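Local structure of B-agarase (Agarivorans gilvus, 5Z6P) at residues G453-I456 and G457-Q461; S489-K492 and N493-D497; Y714-Y717 and I718-I722. The protein probably hydrolyses the beta-galactosidic linkages of agarose, as a beta-agarase of glycoside hydrolase family 50. All coordinates share one frame; numbering follows the deposited sequence.

Contact 1 (G453-I456 and G457-Q461)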
loop_
_atom_site.group_PDB
_atom_site.type_symbol
_atom_site.label_atom_id
_atom_site.label_comp_id
_atom_site.label_asym_id
_atom_site.label_seq_id
_atom_site.Cartn_x
_atom_site.Cartn_y
_atom_site.Cartn_z
ATOM N N GLY A 453 -14.878 -2.472 -9.490
ATOM C CA GLY A 453 -14.745 -2.493 -10.923
ATOM C C GLY A 453 -13.628 -1.560 -11.327
ATOM O O GLY A 453 -13.297 -0.635 -10.598
ATOM N N TRP A 454 -13.046 -1.822 -12.488
ATOM C CA TRP A 454 -12.046 -0.951 -13.113
ATOM C C TRP A 454 -12.610 -0.356 -14.385
ATOM O O TRP A 454 -13.194 -1.079 -15.179
ATOM C CB TRP A 454 -10.783 -1.716 -13.495
ATOM C CG TRP A 454 -10.097 -2.458 -12.397
ATOM C CD1 TRP A 454 -10.260 -3.769 -12.064
ATOM C CD2 TRP A 454 -9.107 -1.933 -11.519
ATOM N NE1 TRP A 454 -9.426 -4.098 -11.015
ATOM C CE2 TRP A 454 -8.713 -2.983 -10.660
ATOM C CE3 TRP A 454 -8.501 -0.685 -11.383
ATOM C CZ2 TRP A 454 -7.749 -2.811 -9.672
ATOM C CZ3 TRP A 454 -7.544 -0.516 -10.392
ATOM C CH2 TRP A 454 -7.180 -1.575 -9.552
ATOM N N ILE A 455 -12.382 0.924 -14.626
ATOM C CA ILE A 455 -12.792 1.499 -15.897
ATOM C C ILE A 455 -11.601 1.576 -16.844
ATOM O O ILE A 455 -10.680 2.331 -16.621
ATOM C CB ILE A 455 -13.423 2.902 -15.728
ATOM C CG1 ILE A 455 -14.587 2.836 -14.727
ATOM C CG2 ILE A 455 -13.906 3.416 -17.086
ATOM C CD1 ILE A 455 -15.207 4.180 -14.436
ATOM N N ILE A 456 -11.638 0.771 -17.894
ATOM C CA ILE A 456 -10.545 0.679 -18.846
ATOM C C ILE A 456 -11.088 0.680 -20.264
ATOM O O ILE A 456 -12.292 0.689 -20.472
ATOM C CB ILE A 456 -9.715 -0.599 -18.648
ATOM C CG1 ILE A 456 -10.614 -1.822 -18.824
ATOM C CG2 ILE A 456 -9.032 -0.607 -17.278
ATOM C CD1 ILE A 456 -9.872 -3.158 -18.773
ATOM N N GLY A 457 -10.181 0.642 -21.231
ATOM C CA GLY A 457 -10.562 0.665 -22.629
ATOM C C GLY A 457 -10.072 1.933 -23.302
ATOM O O GLY A 457 -9.222 2.640 -22.772
ATOM N N GLU A 458 -10.628 2.222 -24.472
ATOM C CA GLU A 458 -10.151 3.303 -25.301
ATOM C C GLU A 458 -10.857 4.605 -24.959
ATOM O O GLU A 458 -12.070 4.705 -25.111
ATOM C CB GLU A 458 -10.385 2.968 -26.781
ATOM C CG GLU A 458 -9.249 3.300 -27.694
ATOM C CD GLU A 458 -8.200 2.221 -27.670
ATOM O OE1 GLU A 458 -8.493 1.141 -27.119
ATOM O OE2 GLU A 458 -7.085 2.449 -28.190
ATOM N N PHE A 459 -10.095 5.600 -24.527
ATOM C CA PHE A 459 -10.611 6.954 -24.384
ATOM C C PHE A 459 -9.464 7.941 -24.241
ATOM O O PHE A 459 -8.339 7.548 -23.919
ATOM C CB PHE A 459 -11.583 7.069 -23.193
ATOM C CG PHE A 459 -11.178 6.281 -21.977
ATOM C CD1 PHE A 459 -10.065 6.617 -21.255
ATOM C CD2 PHE A 459 -11.945 5.218 -21.550
ATOM C CE1 PHE A 459 -9.706 5.897 -20.142
ATOM C CE2 PHE A 459 -11.588 4.498 -20.444
ATOM C CZ PHE A 459 -10.472 4.839 -19.737
ATOM N N ASP A 460 -9.758 9.222 -24.467
ATOM C CA ASP A 460 -8.778 10.274 -24.232
ATOM C C ASP A 460 -8.280 10.215 -22.790
ATOM O O ASP A 460 -8.974 9.734 -21.899
ATOM C CB ASP A 460 -9.365 11.660 -24.540
ATOM C CG ASP A 460 -9.797 11.810 -26.013
ATOM O OD1 ASP A 460 -9.276 11.065 -26.860
ATOM O OD2 ASP A 460 -10.659 12.657 -26.324
ATOM N N GLN A 461 -7.066 10.700 -22.576
ATOM C CA GLN A 461 -6.441 10.659 -21.266
ATOM C C GLN A 461 -5.788 11.982 -20.932
ATOM O O GLN A 461 -5.475 12.772 -21.823
ATOM C CB GLN A 461 -5.388 9.551 -21.202
ATOM C CG GLN A 461 -5.964 8.162 -21.158
ATOM C CD GLN A 461 -4.883 7.117 -21.197
ATOM O OE1 GLN A 461 -3.962 7.207 -22.000
ATOM N NE2 GLN A 461 -4.979 6.132 -20.326
#

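Contact 2 (S489-K492 and N493-D497)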
loop_
_atom_site.group_PDB
_atom_site.type_symbol
_atom_site.label_atom_id
_atom_site.label_comp_id
_atom_site.label_asym_id
_atom_site.label_seq_id
_atom_site.Cartn_x
_atom_site.Cartn_y
_atom_site.Cartn_z
ATOM N N SER A 489 -22.085 -2.455 -15.688
ATOM C CA SER A 489 -22.874 -3.596 -16.120
ATOM C C SER A 489 -22.268 -4.902 -15.609
ATOM O O SER A 489 -22.995 -5.815 -15.250
ATOM C CB SER A 489 -23.010 -3.635 -17.639
ATOM O OG SER A 489 -23.696 -2.485 -18.104
ATOM N N GLN A 490 -20.945 -4.985 -15.569
ATOM C CA GLN A 490 -20.295 -6.213 -15.099
ATOM C C GLN A 490 -20.421 -6.389 -13.582
ATOM O O GLN A 490 -20.626 -7.499 -13.107
ATOM C CB GLN A 490 -18.833 -6.236 -15.502
ATOM C CG GLN A 490 -18.124 -7.506 -15.091
ATOM C CD GLN A 490 -16.620 -7.400 -15.198
ATOM O OE1 GLN A 490 -15.906 -7.535 -14.205
ATOM N NE2 GLN A 490 -16.128 -7.153 -16.405
ATOM N N VAL A 491 -20.310 -5.293 -12.835
ATOM C CA VAL A 491 -20.544 -5.330 -11.385
ATOM C C VAL A 491 -21.985 -5.744 -11.083
ATOM O O VAL A 491 -22.234 -6.508 -10.159
ATOM C CB VAL A 491 -20.245 -3.969 -10.698
ATOM C CG1 VAL A 491 -20.669 -3.991 -9.219
ATOM C CG2 VAL A 491 -18.774 -3.640 -10.794
ATOM N N LYS A 492 -22.929 -5.260 -11.884
ATOM C CA LYS A 492 -24.323 -5.601 -11.672
ATOM C C LYS A 492 -24.561 -7.077 -11.944
ATOM O O LYS A 492 -25.279 -7.734 -11.211
ATOM C CB LYS A 492 -25.233 -4.757 -12.547
ATOM C CG LYS A 492 -26.710 -5.056 -12.327
ATOM C CD LYS A 492 -27.559 -4.284 -13.292
ATOM C CE LYS A 492 -29.047 -4.578 -13.094
ATOM N NZ LYS A 492 -29.618 -3.927 -11.898
ATOM N N ASN A 493 -23.952 -7.584 -13.009
ATOM C CA ASN A 493 -24.022 -8.996 -13.340
ATOM C C ASN A 493 -23.383 -9.868 -12.239
ATOM O O ASN A 493 -23.794 -11.002 -12.015
ATOM C CB ASN A 493 -23.348 -9.248 -14.684
ATOM C CG ASN A 493 -23.737 -10.577 -15.289
ATOM O OD1 ASN A 493 -24.864 -11.039 -15.124
ATOM N ND2 ASN A 493 -22.811 -11.193 -16.008
ATOM N N GLU A 494 -22.392 -9.320 -11.547
ATOM C CA GLU A 494 -21.726 -10.045 -10.476
ATOM C C GLU A 494 -22.551 -10.035 -9.197
ATOM O O GLU A 494 -22.705 -11.056 -8.553
ATOM C CB GLU A 494 -20.343 -9.453 -10.187
ATOM C CG GLU A 494 -19.248 -9.857 -11.143
ATOM C CD GLU A 494 -18.023 -8.952 -11.016
ATOM O OE1 GLU A 494 -18.050 -7.990 -10.222
ATOM O OE2 GLU A 494 -17.036 -9.190 -11.718
ATOM N N ILE A 495 -23.078 -8.879 -8.815
ATOM C CA ILE A 495 -23.666 -8.787 -7.488
ATOM C C ILE A 495 -25.164 -9.042 -7.542
ATOM O O ILE A 495 -25.803 -9.234 -6.507
ATOM C CB ILE A 495 -23.368 -7.410 -6.809
ATOM C CG1 ILE A 495 -24.132 -6.260 -7.474
ATOM C CG2 ILE A 495 -21.847 -7.159 -6.715
ATOM C CD1 ILE A 495 -24.356 -5.080 -6.554
ATOM N N LYS A 496 -25.716 -9.057 -8.753
ATOM C CA LYS A 496 -27.135 -9.336 -8.957
ATOM C C LYS A 496 -28.041 -8.586 -7.970
ATOM O O LYS A 496 -28.942 -9.181 -7.384
ATOM C CB LYS A 496 -27.375 -10.845 -8.858
ATOM C CG LYS A 496 -26.589 -11.639 -9.900
ATOM C CD LYS A 496 -26.814 -13.144 -9.808
ATOM C CE LYS A 496 -26.005 -13.901 -10.873
ATOM N NZ LYS A 496 -24.536 -13.648 -10.741
ATOM N N ASP A 497 -27.759 -7.299 -7.769
ATOM C CA ASP A 497 -28.550 -6.417 -6.907
ATOM C C ASP A 497 -28.660 -6.819 -5.414
ATOM O O ASP A 497 -29.522 -6.291 -4.705
ATOM C CB ASP A 497 -29.973 -6.275 -7.483
ATOM C CG ASP A 497 -29.996 -5.595 -8.858
ATOM O OD1 ASP A 497 -28.994 -5.670 -9.583
ATOM O OD2 ASP A 497 -31.017 -4.979 -9.215
#

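Contact 3 (Y714-Y717 and I718-I722)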
loop_
_atom_site.group_PDB
_atom_site.type_symbol
_atom_site.label_atom_id
_atom_site.label_comp_id
_atom_site.label_asym_id
_atom_site.label_seq_id
_atom_site.Cartn_x
_atom_site.Cartn_y
_atom_site.Cartn_z
ATOM N N TYR A 714 -8.095 -4.382 5.647
ATOM C CA TYR A 714 -6.709 -4.761 5.795
ATOM C C TYR A 714 -6.182 -5.469 4.539
ATOM O O TYR A 714 -6.787 -6.406 4.025
ATOM C CB TYR A 714 -6.535 -5.658 7.039
ATOM C CG TYR A 714 -5.109 -6.110 7.284
ATOM C CD1 TYR A 714 -4.565 -7.182 6.575
ATOM C CD2 TYR A 714 -4.302 -5.466 8.196
ATOM C CE1 TYR A 714 -3.276 -7.586 6.776
ATOM C CE2 TYR A 714 -2.999 -5.868 8.405
ATOM C CZ TYR A 714 -2.497 -6.939 7.695
ATOM O OH TYR A 714 -1.207 -7.339 7.870
ATOM N N PHE A 715 -5.036 -5.007 4.059
ATOM C CA PHE A 715 -4.425 -5.588 2.862
ATOM C C PHE A 715 -3.249 -6.445 3.335
ATOM O O PHE A 715 -2.201 -5.906 3.637
ATOM C CB PHE A 715 -3.969 -4.479 1.898
ATOM C CG PHE A 715 -3.633 -4.960 0.501
ATOM C CD1 PHE A 715 -2.473 -5.670 0.256
ATOM C CD2 PHE A 715 -4.462 -4.672 -0.565
ATOM C CE1 PHE A 715 -2.148 -6.103 -1.028
ATOM C CE2 PHE A 715 -4.140 -5.101 -1.854
ATOM C CZ PHE A 715 -2.974 -5.812 -2.078
ATOM N N GLN A 716 -3.384 -7.769 3.360
ATOM C CA GLN A 716 -4.377 -8.548 2.642
ATOM C C GLN A 716 -4.595 -9.886 3.376
ATOM O O GLN A 716 -3.922 -10.166 4.357
ATOM C CB GLN A 716 -3.909 -8.806 1.198
ATOM C CG GLN A 716 -2.543 -9.492 1.176
ATOM C CD GLN A 716 -1.999 -9.794 -0.219
ATOM O OE1 GLN A 716 -2.676 -9.596 -1.215
ATOM N NE2 GLN A 716 -0.759 -10.288 -0.277
ATOM N N TYR A 717 -5.536 -10.692 2.890
ATOM C CA TYR A 717 -5.870 -11.996 3.475
ATOM C C TYR A 717 -4.626 -12.893 3.600
ATOM O O TYR A 717 -4.286 -13.355 4.682
ATOM C CB TYR A 717 -6.916 -12.682 2.612
ATOM C CG TYR A 717 -7.503 -13.986 3.111
ATOM C CD1 TYR A 717 -7.472 -14.334 4.456
ATOM C CD2 TYR A 717 -8.117 -14.860 2.221
ATOM C CE1 TYR A 717 -8.028 -15.506 4.904
ATOM C CE2 TYR A 717 -8.674 -16.044 2.653
ATOM C CZ TYR A 717 -8.630 -16.362 4.010
ATOM O OH TYR A 717 -9.186 -17.536 4.469
ATOM N N ILE A 718 -3.949 -13.082 2.475
ATOM C CA ILE A 718 -2.865 -14.062 2.321
ATOM C C ILE A 718 -1.495 -13.390 2.252
ATOM O O ILE A 718 -1.346 -12.381 1.576
ATOM C CB ILE A 718 -3.091 -14.907 1.038
ATOM C CG1 ILE A 718 -4.483 -15.556 1.064
ATOM C CG2 ILE A 718 -1.990 -15.941 0.836
ATOM C CD1 ILE A 718 -5.010 -15.903 -0.302
ATOM N N ASP A 719 -0.502 -13.934 2.957
ATOM C CA ASP A 719 0.894 -13.546 2.743
ATOM C C ASP A 719 1.221 -13.390 1.240
ATOM O O ASP A 719 0.740 -14.183 0.427
ATOM C CB ASP A 719 1.838 -14.601 3.353
ATOM C CG ASP A 719 2.348 -14.226 4.744
ATOM O OD1 ASP A 719 2.108 -13.086 5.189
ATOM O OD2 ASP A 719 3.021 -15.078 5.379
ATOM N N SER A 720 2.028 -12.387 0.879
ATOM C CA SER A 720 2.688 -12.384 -0.431
ATOM C C SER A 720 3.569 -13.623 -0.560
ATOM O O SER A 720 4.090 -14.095 0.439
ATOM C CB SER A 720 3.589 -11.160 -0.635
ATOM O OG SER A 720 2.951 -9.930 -0.387
ATOM N N PRO A 721 3.792 -14.111 -1.795
ATOM C CA PRO A 721 4.836 -15.134 -1.964
ATOM C C PRO A 721 6.181 -14.568 -1.551
ATOM O O PRO A 721 6.423 -13.398 -1.793
ATOM C CB PRO A 721 4.810 -15.443 -3.467
ATOM C CG PRO A 721 3.499 -14.957 -3.945
ATOM C CD PRO A 721 3.117 -13.802 -3.063
ATOM N N ILE A 722 7.030 -15.378 -0.927
ATOM C CA ILE A 722 8.324 -14.900 -0.428
ATOM C C ILE A 722 9.213 -14.512 -1.601
ATOM O O ILE A 722 10.067 -13.630 -1.498
ATOM C CB ILE A 722 9.018 -15.977 0.466
ATOM C CG1 ILE A 722 8.201 -16.198 1.743
ATOM C CG2 ILE A 722 10.445 -15.574 0.825
ATOM C CD1 ILE A 722 8.682 -17.334 2.612
#

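Contact 1 (G453-I456 and G457-Q461)
Ile455 and Phe459 make a local apolar contact, with the carbonyl group of Ile456 beside it, in the loop that runs from strand 449-453 to the short strand 461-462. The chain bends by roughly a right angle at Gly457, which brings the Phe459 ring beside Ile455 and Ile456. The side chains meet through one pair of carbons, Ile455 CG2 and Phe459 CE2, 4.2 Å apart. The same CE2 of Phe459 approaches the carbonyl carbon C of Ile456 at 3.9 Å, obliquely. Ile455 O lies at the ring's edge, near its plane, 4.0 Å from Phe459 CZ. Another carbonyl, that of Gly457, places its oxygen over one face of the ring, 3.8 Å above the plane and close to the centre. Phe459 reaches this place because its CG stands between the backbone N and the carbonyl carbon (chi1 39°), which folds the ring back toward Ile455 and Ile456. Gly457 has a positive phi of 115°, and a CB there would be jammed against the oxygen of Ile456.

Ile455 inserts its side chain among Phe480, Ala484 and Thr487 of helix 478-495, and Arg483 of that helix both donates from NE to Ile456 O and touches the Phe459 ring. At the strand end, the N-H of Ile455 is held by Asp507 OD1.

No hydrogen bond joins 453-456 to 457-461, so between them the ring is placed by van der Waals contact alone. The edge oxygen faces the slightly positive C-H rim, probably a weak attraction, whereas Gly457 O over the pi face is probably not attractive in itself. The ring is held by shape and surroundings; polar bonds to the loop come from outside the two segments, among them those of Arg483 and Asp507.

Contact 2 (S489-K492 and N493-D497)
Lys492 passes its aliphatic chain aslant the carboxylate of Asp497, with Lys492 CG 3.6 Å from Asp497 OD1. The chain runs straight as far as CE and then bends at chi4 (75°), which turns the ammonium group onto the acid. Lys492 NZ forms a salt bridge to Asp497 OD1 at 3.0 Å, using the syn lone pair, and a weaker bond to Asp497 OD2. The same nitrogen also donates to Gln609 O, so the lysine ties the helix end to a neighbouring part of the chain.

Inside the helix, Val491 O accepts the N-H of Ile495 at 2.9 Å and that of Glu494 more weakly. One turn apart, Val491 CG1 and Ile495 CG2 touch at 4.2 Å, and both residues pack on Ala451 of strand 449-453.

The helix ends at Ile495; Lys496, the next residue, leaves helical geometry with positive phi (45°), although its N-H still reaches Lys492 O. Its side chain reaches back, extended to CE and bent at the last torsion, so that Lys496 NZ bonds Asn493 O at 3.0 Å, almost straight along the carbonyl, supplying a donor to the last turn. An amphipathic helix laid on a strand in this way is characteristic of the (beta/alpha)8 barrel expected for this family.

Contact 3 (Y714-Y717 and I718-I722)
Gln716 folds its side chain against the backbone of Ile718. Its CG sits between the backbone N and the carbonyl carbon (chi1 56°), and beyond it the chain runs out straight, so the amide passes close to that carbonyl. Gln716 CD lies 3.2 Å from Ile718 O and Gln716 NE2 only 2.9 Å from it, yet the oxygen stands above the amide plane and the angle is too poor for a hydrogen bond. Farther out, Gln716 NE2 comes within 3.7 Å of Ser720 OG. Tyr717 and Ile718 add an apolar touch, Tyr717 CD2 to Ile718 CG1 at 3.9 Å, the two side chains crossing at a slant.

Part of this first shell is positioned from outside. The peptide between Phe715 and Gln716 is cis, which redirects the chain just after strand 709-714, as is common after the last barrel strand in clan GH-A glycosidases, to which this family probably belongs. Ser720 OG is bonded to Glu730 OE2, which Gln716 also touches, while the buried Asp719 uses OD2 for Tyr744 OH and OD1 for Gly735 N and Asn733 ND2, so its carboxylate is well satisfied.

Tyr717 rests on Trp417 and Met425 of helix 413-428, with its hydroxyl bonded to Arg424 and Thr421 of that helix, and touches Leu305 of strand 299-305. The buried loop thus follows strand 709-714, which lies between strands 299-305 and 664-668, with helix 413-428 against Tyr717.

In the fold
Contacts 1 and 2 follow each other along the chain: strand 449-453, the loop of contact 1, two short strands, then helix 478-495, whose end is contact 2, and strand 501-506. Their centres are 19 Å apart, but they touch where Gly453 CA packs on Val491 CG2 at 4.2 Å. Contact 3 comes much later in the chain, with its centre about 28 Å from that of contact 1 and 27 Å from that of contact 2, touching neither. It lies near the middle of the molecule, whereas the other two are peripheral. Contacts 1 and 2 thus join a strand end to the helix packed on it, while contact 3 lies in the buried loop after strand 709-714, all probably in the catalytic barrel.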